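Local structure of UPF0342 protein yheA (Bacillus subtilis, 2OEE) at the interface of chains A and B. The protein is of unknown function but belongs to the UPF0342 family of helical proteins, akin to the YlbF/YmcA regulators of competence. Sequence-based numbering; all coordinates share one arbitrary frame. Chains: chain A/B, UPF0342 protein yheA.

The interface of chains A and B. Residues chain A 5-6, 9-10; chain B 96, 99-100, 103.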
loop_
_atom_site.group_PDB
_atom_site.type_symbol
_atom_site.label_atom_id
_atom_site.label_comp_id
_atom_site.label_asym_id
_atom_site.label_seq_id
_atom_site.Cartn_x
_atom_site.Cartn_y
_atom_site.Cartn_z
ATOM N N PHE A 5 12.497 7.191 8.487
ATOM C CA PHE A 5 11.337 6.527 7.971
ATOM C C PHE A 5 11.392 4.982 8.130
ATOM O O PHE A 5 10.381 4.335 8.458
ATOM C CB PHE A 5 11.261 6.914 6.510
ATOM C CG PHE A 5 10.042 6.499 5.878
ATOM C CD1 PHE A 5 8.933 7.324 5.914
ATOM C CD2 PHE A 5 9.978 5.278 5.256
ATOM C CE1 PHE A 5 7.759 6.958 5.329
ATOM C CE2 PHE A 5 8.805 4.885 4.653
ATOM C CZ PHE A 5 7.676 5.739 4.692
ATOM N N TYR A 6 12.565 4.401 7.878
ATOM C CA TYR A 6 12.740 2.953 8.047
ATOM C C TYR A 6 12.744 2.510 9.496
ATOM O O TYR A 6 12.112 1.498 9.824
ATOM C CB TYR A 6 13.966 2.419 7.279
ATOM C CG TYR A 6 13.853 2.664 5.816
ATOM C CD1 TYR A 6 12.920 1.984 5.040
ATOM C CD2 TYR A 6 14.659 3.618 5.202
ATOM C CE1 TYR A 6 12.810 2.242 3.675
ATOM C CE2 TYR A 6 14.562 3.869 3.860
ATOM C CZ TYR A 6 13.649 3.186 3.100
ATOM O OH TYR A 6 13.578 3.475 1.753
ATOM N N ALA A 9 9.137 2.460 10.384
ATOM C CA ALA A 9 8.494 1.337 9.689
ATOM C C ALA A 9 8.723 0.017 10.446
ATOM O O ALA A 9 7.805 -0.799 10.543
ATOM C CB ALA A 9 8.990 1.218 8.269
ATOM N N TYR A 10 9.930 -0.171 11.004
ATOM C CA TYR A 10 10.199 -1.394 11.793
ATOM C C TYR A 10 9.459 -1.388 13.125
ATOM O O TYR A 10 9.029 -2.436 13.596
ATOM C CB TYR A 10 11.705 -1.650 11.974
ATOM C CG TYR A 10 12.366 -1.944 10.664
ATOM C CD1 TYR A 10 11.947 -3.021 9.896
ATOM C CD2 TYR A 10 13.414 -1.143 10.179
ATOM C CE1 TYR A 10 12.540 -3.309 8.683
ATOM C CE2 TYR A 10 14.012 -1.423 8.949
ATOM C CZ TYR A 10 13.565 -2.497 8.208
ATOM O OH TYR A 10 14.127 -2.811 6.990
ATOM N N LEU B 96 9.247 3.860 -2.364
ATOM C CA LEU B 96 9.426 3.981 -0.905
ATOM C C LEU B 96 8.193 3.462 -0.147
ATOM O O LEU B 96 8.316 2.678 0.806
ATOM C CB LEU B 96 9.743 5.423 -0.481
ATOM C CG LEU B 96 9.821 5.764 1.024
ATOM C CD1 LEU B 96 10.932 5.017 1.689
ATOM C CD2 LEU B 96 10.040 7.262 1.244
ATOM N N GLU B 99 8.228 -0.203 -0.325
ATOM C CA GLU B 99 9.166 -0.753 0.669
ATOM C C GLU B 99 8.556 -0.772 2.072
ATOM O O GLU B 99 8.651 -1.761 2.795
ATOM C CB GLU B 99 10.479 0.042 0.707
ATOM C CG GLU B 99 11.389 -0.197 -0.483
ATOM C CD GLU B 99 11.581 -1.679 -0.758
ATOM O OE1 GLU B 99 12.129 -2.382 0.120
ATOM O OE2 GLU B 99 11.163 -2.138 -1.843
ATOM N N LEU B 100 7.917 0.321 2.458
ATOM C CA LEU B 100 7.319 0.369 3.783
ATOM C C LEU B 100 6.285 -0.707 3.939
ATOM O O LEU B 100 6.266 -1.384 4.974
ATOM C CB LEU B 100 6.720 1.741 4.055
ATOM C CG LEU B 100 7.848 2.739 3.872
ATOM C CD1 LEU B 100 7.236 4.080 4.089
ATOM C CD2 LEU B 100 9.085 2.470 4.813
ATOM N N ILE B 103 7.867 -4.114 4.332
ATOM C CA ILE B 103 8.382 -4.217 5.707
ATOM C C ILE B 103 7.273 -4.615 6.694
ATOM O O ILE B 103 7.374 -5.632 7.389
ATOM C CB ILE B 103 9.060 -2.899 6.160
ATOM C CG1 ILE B 103 10.400 -2.729 5.426
ATOM C CG2 ILE B 103 9.232 -2.839 7.705
ATOM C CD1 ILE B 103 11.107 -1.398 5.688
#
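The A:Phe5 ring is covered on one face by B:Leu96, whose CD2 methyl lies 4.3 Å above the plane, over the ring centre. B:Leu96 CD1 is on the same side of the plane but out past the rim, 3.7 Å from ring carbon CE2. B:Leu100 is modelled overlapping this same ring, so the detail of that pair is doubtful, and the other contacts of its methyls are tentative. In this YlbF/YmcA-family protein the patch joins helix 5-17 of chain A to helix 81-104 of chain B. It belongs to a two-fold symmetric helix-helix interface, which may be that of a biological dimer. A:Tyr6 makes contact by one rim of its ring and by its phenol end. At the rim, CD1 meets B:Ile103 CD1 at 3.9 Å, the side chains crossing at about a right angle. Further out, CZ, the carbon bearing the phenol oxygen, lies 3.6 Å from B:Leu96 CD1. CG is anti to the carbonyl carbon (chi1 -60°), which carries the ring towards B:Ile103 and B:Leu96. Replacing A:Tyr6 with an alanine would probably leave the CD1 methyls of B:Leu96 and B:Ile103 without the ring they touch and open a gap between the helices. B:Ile103 also serves A:Tyr10, again nearly at right angles. Its CG2 methyl, anti to the backbone N, touches CE1 of the A:Tyr10 ring at 3.5 Å. Its CD1 methyl sits further along, 3.6 Å from the phenol OH of A:Tyr10. One turn on from A:Tyr6, the small A:Ala9 may allow the helices to approach closely, its CB 4.1 Å from B:Ile103 CG2.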